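3-polyprenyl-4-hydroxybenzoate decarboxylase and related decarboxylases (Pelotomaculum thermopropionicum, PDB 6H6X) binds prenylated FMN and, as the UbiD-class enzyme HmfF, carboxylates 2-furoic acid to 2,5-furandicarboxylic acid, the reverse of its decarboxylation reaction. Local coordinates at residues B[368-371]-B[376-379]; B[311-314]-B[318-321]; B[223-228]-B[234-239]; B[143-148]-B[171-176]. The protein carries 8 engineered substitutions. All coordinates share one frame; numbering follows the deposited sequence.

Contact 1: B[368-371]-B[376-379]; sequences HEIN and EEVE
The backbone N of N371 gives its hydrogen to OE2 of E377 at 2.9 Å, and the bond is almost perfectly straight, 179° at the hydrogen. The amide comes from above the carboxylate, 45° out of its plane. Beyond CG the glutamate chain runs extended, and the acid group reaches back from the first turn of helix 375-385 to the loop that leads into it from strand 362-367. The same OE2 also lies 3.6 Å from CA of I370. Elsewhere the packing is light: I370 CG2 stands 4.0 Å from the carbonyl O of E377, and V378 CG1 is 3.9 Å from the carbonyl O of N371. Buried I370 suits its place because it also lies on W380, A381 and R385 of the same helix, while E369 forms a salt bridge with R385, a residue of the calcium site. The helix face carrying E376 and E379 turns to the second subunit, where E376 pairs with R294 of that subunit. With an alanine in place of E377, the amide of N371 would probably lose its acceptor and the loop would be freer to shift. A charged acceptor for a single backbone N-H, so near a helix start whose dipole is likely to steady its negative charge, implies a tie that holds the loop to the helix.

Contact 2: B[311-314]-B[318-321]; sequences TVRQ and TVKN
V312 and R313, on the last turns of helix 294-315, meet V319, the residue that opens strand 319-324 after a short connection. No hydrogen bond crosses here; the contact is apolar, made by valine methyls against each other and against the stem of R313. CG1 of V312 reaches CG2 of V319 at 3.7 Å, the two branched side chains crossing at about a right angle. The other methyl of V319, CG1, sits 3.7 Å from CA of R313 and 3.8 Å from its CG. With chi1 at 72°, this CG1 is lodged between its own backbone N and carbonyl carbon, which leaves the two methyls to reach different helix residues. Valine fits because both branches are used. The strand is an edge of the five-stranded sheet of the C-terminal domain, and helix 294-315 lies over one face of it: V319 points toward the helix, whereas T318 and K320 point away. Just after V319, K320 and N321 both stand opposite S337 on strand 333-338, a classic beta bulge. V319 also packs on I336 of that strand, and V312 on A352 of helix 345-356. The R313 chain bends at chi3 (-66°), bringing one face of the guanidinium over V319 CG1, and NH2 continues to a salt bridge with E80, outside this helix and strand.

Contact 3: B[223-228]-B[234-239]; sequences ELVKCE and VPAGAE
V225 and V234 form the close-knit centre of this beta hairpin, an antiparallel hydrogen-bonded pair with two backbone bonds of 2.9 Å, from V225 N to V234 O and from V234 N to V225 O. Their side chains lie on one face of the sheet, V225 CG1 being 3.9 Å from V234 CG2. At one end of the pair SG of C227 presses on V234 CG1 at 3.5 Å; a short apolar side chain lets the sulfur fit against this methyl in the buried face. L224 and P235 follow as the non-hydrogen-bonded pair, their CA atoms only 4.4 Å apart and their side chains diverging. In such a pair the residue's own N is not needed for a bond to the partner strand, and a proline, which has no N-H, fits there. A third backbone bond, from A236 N to E223 O at 2.9 Å, is straight at the hydrogen (172°), although the type I turn of P235 to A238 already takes the chain away. The looseness is confined to the E223 side chain, which is exposed and meets the turn residue A236 only distantly, CB to CB at 4.4 Å. In the fold, strand 223-226 is the middle of three, flanked by strand 93-94, where L224 bonds to R93. V234 and C227 rest on A187 of strand 184-190, and V234 also lies on V241 of strand 240-246.

Contact 4: B[143-148]-B[171-176]; sequences SGVRNV and WHFFGK. With MN (manganese (II) ion), chain H; K (potassium ion), chain G; 4LU (1-deoxy-5-O-phosphono-1-(3,3,4,5-tetramethyl-9,11-dioxo-2,3,8,9,10,11-hexahydro-7H-quinolino[1,8-fg]pteridin-12-ium-7-y l)-D-ribitol), chain I.
N147 joins F173 at its root and a metal at its tip. Its CB lies 3.7 Å from CE2 of the phenylalanine ring, which it meets obliquely. From there CG stands anti to the backbone N (chi1 -164°), which carries the amide past the ring to the cofactor phosphate. OD1 binds the manganese ion at 1.9 Å. The other branch, ND2, donates to phosphate oxygen O2P of the prenylated FMN at 2.8 Å, a bent bond of 144°. O2P is itself a manganese ligand at 2.2 Å, so the amide grips metal and phosphate together. Asparagine suits the place, pairing a metal-binding oxygen with an N-H for the phosphate. The manganese shell is completed by a water, H169 and E210. This is the phosphate end of the prenylated FMN site in the Rift-related domain, built on strand 146-157 with helix 169-179 beside it. One residue on, the carbonyl O of V148 binds potassium at 2.9 Å, and O2P also reaches that ion at 2.8 Å. F173 projects from the helix and sets its ring end against V145, just before the strand, and N147 on it: CZ is 3.5 Å from the carbonyl O of V145 and 4.0 Å from V145 CG2. With an alanine in place of F173, the gap left beside N147 CB and V145 would probably leave that metal-binding side chain less firmly positioned. The ring also touches D140, whose carboxylate pairs with K176 about one helical turn further on.

How the contacts relate
The contacts fall into two pairs, one in the C-terminal domain and one in the Rift-related domain, well apart in space. Contacts 1 and 2 make up the first, their centres about 17 Å apart and their nearest atoms about 5 Å; N321 of contact 2 touches I372 and F373, which follow 368-371 directly. Contacts 3 and 4 meet: L224 CD1 lies 3.7 Å from R146 NH1, whose salt bridge to E233 reaches the residue before V234. Contact 4 holds the cofactor phosphate and metals, while in contact 3 the P235 side chain is about 14 Å from potassium. The centres of contacts 1 and 4 are about 43 Å apart; I370 of contact 1 has a side chain about 11 Å from the bound calcium ion instead.

Contact 1: B[368-371]-B[376-379]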
loop_
_atom_site.group_PDB
_atom_site.type_symbol
_atom_site.label_atom_id
_atom_site.label_comp_id
_atom_site.label_asym_id
_atom_site.label_seq_id
_atom_site.Cartn_x
_atom_site.Cartn_y
_atom_site.Cartn_z
ATOM N N HIS B 368 -0.041 3.188 19.471
ATOM C CA HIS B 368 -1.176 2.231 19.502
ATOM C C HIS B 368 -2.338 2.555 18.601
ATOM O O HIS B 368 -3.004 1.652 18.127
ATOM C CB HIS B 368 -1.683 1.983 20.962
ATOM C CG HIS B 368 -2.256 3.203 21.655
ATOM N ND1 HIS B 368 -3.574 3.285 22.068
ATOM C CD2 HIS B 368 -1.685 4.377 22.022
ATOM C CE1 HIS B 368 -3.788 4.460 22.641
ATOM N NE2 HIS B 368 -2.655 5.136 22.639
ATOM N N GLU B 369 -2.604 3.819 18.334
ATOM C CA GLU B 369 -3.744 4.168 17.471
ATOM C C GLU B 369 -3.500 4.018 15.940
ATOM O O GLU B 369 -4.451 4.184 15.168
ATOM C CB GLU B 369 -4.303 5.550 17.843
ATOM C CG GLU B 369 -3.665 6.779 17.185
ATOM C CD GLU B 369 -2.310 7.174 17.783
ATOM O OE1 GLU B 369 -2.015 6.766 18.948
ATOM O OE2 GLU B 369 -1.569 7.931 17.085
ATOM N N ILE B 370 -2.251 3.730 15.510
ATOM C CA ILE B 370 -1.943 3.541 14.078
ATOM C C ILE B 370 -2.318 2.105 13.771
ATOM O O ILE B 370 -2.021 1.175 14.523
ATOM C CB ILE B 370 -0.458 3.818 13.760
ATOM C CG1 ILE B 370 -0.094 5.285 14.038
ATOM C CG2 ILE B 370 -0.130 3.429 12.321
ATOM C CD1 ILE B 370 -0.853 6.316 13.200
ATOM N N ASN B 371 -3.041 1.907 12.696
ATOM C CA ASN B 371 -3.298 0.535 12.247
ATOM C C ASN B 371 -2.044 0.058 11.454
ATOM O O ASN B 371 -1.786 0.478 10.295
ATOM C CB ASN B 371 -4.572 0.510 11.398
ATOM C CG ASN B 371 -4.853 -0.830 10.780
ATOM O OD1 ASN B 371 -4.228 -1.856 11.109
ATOM N ND2 ASN B 371 -5.765 -0.825 9.824
ATOM N N GLU B 376 -0.289 2.392 4.310
ATOM C CA GLU B 376 -0.401 3.822 4.066
ATOM C C GLU B 376 -0.391 4.661 5.399
ATOM O O GLU B 376 0.111 5.796 5.460
ATOM C CB GLU B 376 -1.663 4.123 3.259
ATOM C CG GLU B 376 -1.691 5.563 2.731
ATOM C CD GLU B 376 -2.867 5.826 1.754
ATOM O OE1 GLU B 376 -3.472 4.869 1.177
ATOM O OE2 GLU B 376 -3.185 7.013 1.544
ATOM N N GLU B 377 -0.942 4.060 6.439
ATOM C CA GLU B 377 -1.050 4.702 7.740
ATOM C C GLU B 377 0.295 4.614 8.466
ATOM O O GLU B 377 0.753 5.605 9.041
ATOM C CB GLU B 377 -2.208 4.074 8.550
ATOM C CG GLU B 377 -3.070 5.101 9.261
ATOM C CD GLU B 377 -4.229 4.464 10.009
ATOM O OE1 GLU B 377 -5.266 4.217 9.365
ATOM O OE2 GLU B 377 -4.083 4.186 11.218
ATOM N N VAL B 378 0.954 3.471 8.412
ATOM C CA VAL B 378 2.319 3.425 8.906
ATOM C C VAL B 378 3.246 4.411 8.170
ATOM O O VAL B 378 3.912 5.193 8.819
ATOM C CB VAL B 378 2.909 2.037 9.305
ATOM C CG1 VAL B 378 1.959 0.887 9.193
ATOM C CG2 VAL B 378 4.342 1.771 8.862
ATOM N N GLU B 379 3.138 4.522 6.852
ATOM C CA GLU B 379 3.964 5.484 6.110
ATOM C C GLU B 379 3.664 6.914 6.547
ATOM O O GLU B 379 4.556 7.773 6.674
ATOM C CB GLU B 379 3.768 5.306 4.581
ATOM C CG GLU B 379 4.501 6.345 3.763
ATOM C CD GLU B 379 4.519 6.088 2.232
ATOM O OE1 GLU B 379 5.374 6.708 1.555
ATOM O OE2 GLU B 379 3.697 5.313 1.699
#

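Contact 2: B[311-314]-B[318-321]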
loop_
_atom_site.group_PDB
_atom_site.type_symbol
_atom_site.label_atom_id
_atom_site.label_comp_id
_atom_site.label_asym_id
_atom_site.label_seq_id
_atom_site.Cartn_x
_atom_site.Cartn_y
_atom_site.Cartn_z
ATOM N N THR B 311 8.689 -11.950 22.385
ATOM C CA THR B 311 9.993 -11.361 22.661
ATOM C C THR B 311 9.926 -9.867 22.973
ATOM O O THR B 311 10.601 -9.391 23.872
ATOM C CB THR B 311 10.949 -11.490 21.476
ATOM O OG1 THR B 311 10.868 -12.803 20.927
ATOM C CG2 THR B 311 12.411 -11.196 21.944
ATOM N N VAL B 312 9.111 -9.149 22.209
ATOM C CA VAL B 312 8.958 -7.750 22.412
ATOM C C VAL B 312 8.219 -7.483 23.725
ATOM O O VAL B 312 8.601 -6.574 24.429
ATOM C CB VAL B 312 8.259 -7.087 21.216
ATOM C CG1 VAL B 312 7.953 -5.632 21.487
ATOM C CG2 VAL B 312 9.150 -7.168 19.974
ATOM N N ARG B 313 7.172 -8.257 24.033
ATOM C CA ARG B 313 6.398 -8.081 25.282
ATOM C C ARG B 313 7.267 -8.256 26.566
ATOM O O ARG B 313 7.092 -7.501 27.508
ATOM C CB ARG B 313 5.185 -9.000 25.334
ATOM C CG ARG B 313 4.069 -8.497 26.265
ATOM C CD ARG B 313 3.022 -9.559 26.606
ATOM N NE ARG B 313 2.203 -10.004 25.458
ATOM C CZ ARG B 313 1.245 -9.284 24.871
ATOM N NH1 ARG B 313 0.954 -8.042 25.295
ATOM N NH2 ARG B 313 0.563 -9.809 23.844
ATOM N N GLN B 314 8.230 -9.183 26.543
ATOM C CA GLN B 314 9.212 -9.382 27.618
ATOM C C GLN B 314 9.893 -8.095 28.014
ATOM O O GLN B 314 10.027 -7.821 29.209
ATOM C CB GLN B 314 10.322 -10.395 27.244
ATOM C CG GLN B 314 10.347 -11.672 28.075
ATOM C CD GLN B 314 9.311 -12.700 27.617
ATOM O OE1 GLN B 314 9.666 -13.755 27.068
ATOM N NE2 GLN B 314 8.021 -12.392 27.824
ATOM N N THR B 318 4.219 -2.560 27.381
ATOM C CA THR B 318 3.275 -1.664 26.700
ATOM C C THR B 318 2.990 -1.995 25.184
ATOM O O THR B 318 2.167 -1.355 24.543
ATOM C CB THR B 318 3.813 -0.228 26.816
ATOM O OG1 THR B 318 5.183 -0.181 26.370
ATOM C CG2 THR B 318 3.775 0.241 28.268
ATOM N N VAL B 319 3.672 -2.975 24.607
ATOM C CA VAL B 319 3.382 -3.433 23.224
ATOM C C VAL B 319 1.930 -3.849 23.038
ATOM O O VAL B 319 1.435 -4.624 23.791
ATOM C CB VAL B 319 4.329 -4.592 22.825
ATOM C CG1 VAL B 319 3.958 -5.882 23.562
ATOM C CG2 VAL B 319 4.324 -4.805 21.324
ATOM N N LYS B 320 1.239 -3.301 22.049
ATOM C CA LYS B 320 -0.117 -3.723 21.704
ATOM C C LYS B 320 -0.101 -4.800 20.577
ATOM O O LYS B 320 -0.867 -5.770 20.640
ATOM C CB LYS B 320 -0.937 -2.528 21.258
ATOM N N ASN B 321 0.706 -4.610 19.521
ATOM C CA ASN B 321 0.700 -5.549 18.388
ATOM C C ASN B 321 1.995 -5.521 17.581
ATOM O O ASN B 321 2.823 -4.605 17.731
ATOM C CB ASN B 321 -0.485 -5.249 17.476
ATOM C CG ASN B 321 -1.149 -6.539 16.904
ATOM O OD1 ASN B 321 -0.594 -7.690 16.905
ATOM N ND2 ASN B 321 -2.362 -6.344 16.442
#

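Contact 3: B[223-228]-B[234-239]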
loop_
_atom_site.group_PDB
_atom_site.type_symbol
_atom_site.label_atom_id
_atom_site.label_comp_id
_atom_site.label_asym_id
_atom_site.label_seq_id
_atom_site.Cartn_x
_atom_site.Cartn_y
_atom_site.Cartn_z
ATOM N N GLU B 223 -5.506 -36.983 14.809
ATOM C CA GLU B 223 -5.508 -38.438 14.700
ATOM C C GLU B 223 -4.426 -38.869 13.720
ATOM O O GLU B 223 -4.351 -38.322 12.628
ATOM C CB GLU B 223 -6.907 -38.938 14.322
ATOM C CG GLU B 223 -7.907 -38.629 15.444
ATOM C CD GLU B 223 -9.338 -39.115 15.232
ATOM O OE1 GLU B 223 -9.647 -39.763 14.198
ATOM O OE2 GLU B 223 -10.181 -38.832 16.130
ATOM N N LEU B 224 -3.549 -39.788 14.170
ATOM C CA LEU B 224 -2.438 -40.269 13.442
ATOM C C LEU B 224 -2.593 -41.736 13.177
ATOM O O LEU B 224 -3.321 -42.434 13.882
ATOM C CB LEU B 224 -1.153 -40.055 14.189
ATOM C CG LEU B 224 -0.830 -38.633 14.549
ATOM C CD1 LEU B 224 0.546 -38.604 15.257
ATOM C CD2 LEU B 224 -0.837 -37.730 13.333
ATOM N N VAL B 225 -1.877 -42.194 12.157
ATOM C CA VAL B 225 -1.811 -43.590 11.795
ATOM C C VAL B 225 -0.369 -43.949 11.422
ATOM O O VAL B 225 0.410 -43.075 11.022
ATOM C CB VAL B 225 -2.839 -43.883 10.679
ATOM C CG1 VAL B 225 -2.532 -43.045 9.430
ATOM C CG2 VAL B 225 -2.819 -45.361 10.333
ATOM N N LYS B 226 0.005 -45.213 11.586
ATOM C CA LYS B 226 1.352 -45.677 11.249
ATOM C C LYS B 226 1.479 -45.804 9.756
ATOM O O LYS B 226 0.519 -46.192 9.091
ATOM C CB LYS B 226 1.645 -47.076 11.812
ATOM C CG LYS B 226 1.713 -47.214 13.305
ATOM C CD LYS B 226 2.792 -46.390 13.988
ATOM C CE LYS B 226 4.151 -46.955 13.776
ATOM N NZ LYS B 226 5.081 -46.251 14.727
ATOM N N CYS B 227 2.677 -45.526 9.259
ATOM C CA CYS B 227 3.034 -45.730 7.850
ATOM C C CYS B 227 3.238 -47.195 7.533
ATOM O O CYS B 227 3.521 -47.994 8.409
ATOM C CB CYS B 227 4.321 -44.959 7.535
ATOM S SG CYS B 227 4.006 -43.170 7.416
ATOM N N GLU B 228 3.108 -47.532 6.263
ATOM C CA GLU B 228 3.298 -48.913 5.780
ATOM C C GLU B 228 4.742 -49.388 5.835
ATOM O O GLU B 228 4.994 -50.490 6.299
ATOM C CB GLU B 228 2.825 -49.051 4.323
ATOM C CG GLU B 228 1.351 -48.740 4.080
ATOM C CD GLU B 228 0.418 -49.680 4.810
ATOM O OE1 GLU B 228 0.533 -50.910 4.594
ATOM O OE2 GLU B 228 -0.427 -49.185 5.598
ATOM N N VAL B 234 1.622 -40.459 10.541
ATOM C CA VAL B 234 1.112 -39.430 9.610
ATOM C C VAL B 234 -0.338 -39.130 9.932
ATOM O O VAL B 234 -0.983 -39.971 10.500
ATOM C CB VAL B 234 1.218 -39.830 8.132
ATOM C CG1 VAL B 234 2.677 -39.999 7.717
ATOM C CG2 VAL B 234 0.422 -41.082 7.816
ATOM N N PRO B 235 -0.838 -37.919 9.610
ATOM C CA PRO B 235 -2.259 -37.616 9.887
ATOM C C PRO B 235 -3.207 -38.540 9.120
ATOM O O PRO B 235 -3.060 -38.728 7.928
ATOM C CB PRO B 235 -2.406 -36.174 9.444
ATOM C CG PRO B 235 -1.040 -35.615 9.538
ATOM C CD PRO B 235 -0.122 -36.730 9.114
ATOM N N ALA B 236 -4.102 -39.183 9.855
ATOM C CA ALA B 236 -5.038 -40.198 9.312
ATOM C C ALA B 236 -5.905 -39.630 8.216
ATOM O O ALA B 236 -6.222 -40.319 7.232
ATOM C CB ALA B 236 -5.946 -40.745 10.436
ATOM N N GLY B 237 -6.322 -38.381 8.408
ATOM C CA GLY B 237 -7.165 -37.685 7.459
ATOM C C GLY B 237 -6.465 -36.978 6.289
ATOM O O GLY B 237 -7.128 -36.309 5.556
ATOM N N ALA B 238 -5.154 -37.122 6.110
ATOM C CA ALA B 238 -4.451 -36.449 5.011
ATOM C C ALA B 238 -4.993 -36.935 3.656
ATOM O O ALA B 238 -5.627 -37.941 3.605
ATOM C CB ALA B 238 -2.945 -36.689 5.090
ATOM N N GLU B 239 -4.719 -36.206 2.579
ATOM C CA GLU B 239 -5.155 -36.605 1.239
ATOM C C GLU B 239 -4.187 -37.572 0.668
ATOM O O GLU B 239 -4.576 -38.549 0.076
ATOM C CB GLU B 239 -5.296 -35.365 0.311
ATOM C CG GLU B 239 -6.407 -34.406 0.707
ATOM C CD GLU B 239 -7.831 -34.971 0.421
ATOM O OE1 GLU B 239 -8.000 -35.681 -0.581
ATOM O OE2 GLU B 239 -8.804 -34.690 1.163
#

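Contact 4: B[143-148]-B[171-176]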
loop_
_atom_site.group_PDB
_atom_site.type_symbol
_atom_site.label_atom_id
_atom_site.label_comp_id
_atom_site.label_asym_id
_atom_site.label_seq_id
_atom_site.Cartn_x
_atom_site.Cartn_y
_atom_site.Cartn_z
ATOM N N SER B 143 17.697 -39.890 19.778
ATOM C CA SER B 143 16.790 -39.496 20.877
ATOM C C SER B 143 15.312 -39.876 20.656
ATOM O O SER B 143 14.503 -39.797 21.587
ATOM C CB SER B 143 16.908 -37.990 21.153
ATOM O OG SER B 143 16.010 -37.221 20.373
ATOM N N GLY B 144 14.946 -40.230 19.421
ATOM C CA GLY B 144 13.569 -40.624 19.091
ATOM C C GLY B 144 12.499 -39.530 19.014
ATOM O O GLY B 144 11.359 -39.832 18.730
ATOM N N VAL B 145 12.833 -38.276 19.283
ATOM C CA VAL B 145 11.839 -37.208 19.197
ATOM C C VAL B 145 11.375 -36.917 17.744
ATOM O O VAL B 145 12.141 -37.074 16.779
ATOM C CB VAL B 145 12.329 -35.894 19.857
ATOM C CG1 VAL B 145 12.597 -36.115 21.349
ATOM C CG2 VAL B 145 13.544 -35.302 19.116
ATOM N N ARG B 146 10.116 -36.504 17.629
ATOM C CA ARG B 146 9.487 -36.224 16.352
ATOM C C ARG B 146 9.561 -34.733 15.995
ATOM O O ARG B 146 9.326 -33.877 16.853
ATOM C CB ARG B 146 8.033 -36.651 16.405
ATOM C CG ARG B 146 7.365 -36.673 15.045
ATOM C CD ARG B 146 6.169 -37.617 15.100
ATOM N NE ARG B 146 5.229 -37.207 16.139
ATOM C CZ ARG B 146 4.253 -37.967 16.642
ATOM N NH1 ARG B 146 4.029 -39.187 16.210
ATOM N NH2 ARG B 146 3.458 -37.464 17.556
ATOM N N ASN B 147 9.849 -34.448 14.724
ATOM C CA ASN B 147 9.823 -33.100 14.171
ATOM C C ASN B 147 9.012 -33.049 12.863
ATOM O O ASN B 147 9.008 -33.994 12.095
ATOM C CB ASN B 147 11.257 -32.645 13.897
ATOM C CG ASN B 147 11.379 -31.133 13.683
ATOM O OD1 ASN B 147 11.395 -30.363 14.654
ATOM N ND2 ASN B 147 11.507 -30.700 12.393
ATOM N N VAL B 148 8.384 -31.905 12.610
ATOM C CA VAL B 148 7.686 -31.638 11.376
ATOM C C VAL B 148 8.228 -30.312 10.792
ATOM O O VAL B 148 8.388 -29.346 11.506
ATOM C CB VAL B 148 6.191 -31.504 11.639
ATOM C CG1 VAL B 148 5.405 -31.354 10.348
ATOM C CG2 VAL B 148 5.705 -32.669 12.515
ATOM N N TRP B 171 17.862 -31.301 9.471
ATOM C CA TRP B 171 19.304 -31.399 9.207
ATOM C C TRP B 171 20.071 -32.078 10.357
ATOM O O TRP B 171 20.910 -32.952 10.128
ATOM C CB TRP B 171 19.862 -30.002 8.963
ATOM C CG TRP B 171 21.306 -29.982 8.617
ATOM C CD1 TRP B 171 22.332 -29.543 9.409
ATOM C CD2 TRP B 171 21.897 -30.419 7.388
ATOM N NE1 TRP B 171 23.519 -29.688 8.749
ATOM C CE2 TRP B 171 23.293 -30.211 7.504
ATOM C CE3 TRP B 171 21.383 -30.958 6.193
ATOM C CZ2 TRP B 171 24.204 -30.515 6.458
ATOM C CZ3 TRP B 171 22.295 -31.278 5.146
ATOM C CH2 TRP B 171 23.691 -31.047 5.296
ATOM N N HIS B 172 19.761 -31.671 11.584
ATOM C CA HIS B 172 20.323 -32.297 12.758
ATOM C C HIS B 172 20.033 -33.796 12.748
ATOM O O HIS B 172 20.954 -34.593 12.923
ATOM C CB HIS B 172 19.800 -31.646 14.030
ATOM C CG HIS B 172 20.601 -31.991 15.247
ATOM N ND1 HIS B 172 20.109 -32.784 16.271
ATOM C CD2 HIS B 172 21.877 -31.682 15.587
ATOM C CE1 HIS B 172 21.040 -32.921 17.198
ATOM N NE2 HIS B 172 22.129 -32.286 16.795
ATOM N N PHE B 173 18.779 -34.183 12.493
ATOM C CA PHE B 173 18.422 -35.605 12.428
ATOM C C PHE B 173 19.160 -36.325 11.324
ATOM O O PHE B 173 19.592 -37.451 11.521
ATOM C CB PHE B 173 16.942 -35.822 12.134
ATOM C CG PHE B 173 16.003 -35.427 13.231
ATOM C CD1 PHE B 173 16.422 -34.760 14.381
ATOM C CD2 PHE B 173 14.659 -35.688 13.067
ATOM C CE1 PHE B 173 15.519 -34.376 15.353
ATOM C CE2 PHE B 173 13.743 -35.328 14.041
ATOM C CZ PHE B 173 14.168 -34.662 15.185
ATOM N N PHE B 174 19.212 -35.715 10.148
ATOM C CA PHE B 174 19.787 -36.355 8.979
ATOM C C PHE B 174 21.296 -36.518 9.201
ATOM O O PHE B 174 21.854 -37.557 8.871
ATOM C CB PHE B 174 19.515 -35.509 7.746
ATOM C CG PHE B 174 20.108 -36.049 6.487
ATOM C CD1 PHE B 174 19.855 -37.352 6.087
ATOM C CD2 PHE B 174 20.932 -35.261 5.704
ATOM C CE1 PHE B 174 20.410 -37.861 4.917
ATOM C CE2 PHE B 174 21.488 -35.768 4.524
ATOM C CZ PHE B 174 21.209 -37.066 4.125
ATOM N N GLY B 175 21.934 -35.493 9.776
ATOM C CA GLY B 175 23.343 -35.536 10.188
ATOM C C GLY B 175 23.663 -36.795 10.962
ATOM O O GLY B 175 24.610 -37.501 10.621
ATOM N N LYS B 176 22.827 -37.092 11.961
ATOM C CA LYS B 176 23.004 -38.263 12.819
ATOM C C LYS B 176 22.801 -39.569 12.076
ATOM O O LYS B 176 23.528 -40.524 12.332
ATOM C CB LYS B 176 22.103 -38.202 14.072
ATOM C CG LYS B 176 22.581 -37.187 15.103
ATOM C CD LYS B 176 21.457 -36.564 15.941
ATOM C CE LYS B 176 21.368 -37.080 17.382
ATOM N NZ LYS B 176 20.642 -36.114 18.270
HETATM MN MN MN H . 11.125 -28.529 15.113
HETATM K K K G . 9.095 -26.745 12.425
HETATM C C9 4LU I . 8.209 -23.382 4.596
HETATM C C8 4LU I . 7.005 -23.222 3.848
HETATM C C7 4LU I . 6.955 -23.377 2.459
HETATM C C10 4LU I . 11.788 -24.429 4.113
HETATM C C6 4LU I . 8.275 -23.478 1.715
HETATM N N3 4LU I . 13.778 -26.080 3.061
HETATM C C2 4LU I . 13.793 -25.742 4.391
HETATM C C13 4LU I . 7.412 -23.305 -0.864
HETATM C C5 4LU I . 8.440 -23.688 0.182
HETATM C C1 4LU I . 10.876 -23.712 0.529
HETATM O O2 4LU I . 14.714 -26.193 5.140
HETATM N N1 4LU I . 12.811 -24.943 4.904
HETATM C C4 4LU I . 12.817 -25.632 2.200
HETATM O O4 4LU I . 12.829 -25.979 0.991
HETATM C C4A 4LU I . 11.732 -24.734 2.733
HETATM N N5 4LU I . 10.660 -24.246 1.914
HETATM C C3 4LU I . 9.835 -23.873 -0.307
HETATM C C12 4LU I . 8.147 -25.215 0.110
HETATM C C5A 4LU I . 9.453 -23.806 2.523
HETATM C C7M 4LU I . 5.642 -23.186 1.702
HETATM C C8M 4LU I . 5.778 -22.942 4.675
HETATM C C9A 4LU I . 9.465 -23.628 4.002
HETATM N N10 4LU I . 10.752 -23.633 4.666
HETATM C "C1'" 4LU I . 10.878 -23.290 6.081
HETATM C "C2'" 4LU I . 10.698 -24.429 7.111
HETATM O "O2'" 4LU I . 9.587 -25.287 6.830
HETATM C "C3'" 4LU I . 10.446 -23.787 8.466
HETATM O "O3'" 4LU I . 11.440 -22.789 8.712
HETATM C "C4'" 4LU I . 10.381 -24.825 9.592
HETATM O "O4'" 4LU I . 9.710 -24.352 10.799
HETATM C "C5'" 4LU I . 11.720 -25.382 10.043
HETATM O "O5'" 4LU I . 11.290 -26.292 11.079
HETATM P P 4LU I . 12.285 -26.873 12.225
HETATM O O2P 4LU I . 11.509 -27.967 12.980
HETATM O O3P 4LU I . 13.479 -27.511 11.458
HETATM O O1P 4LU I . 12.596 -25.661 13.104
HETATM O O HOH W 1 10.933 -26.155 15.344
#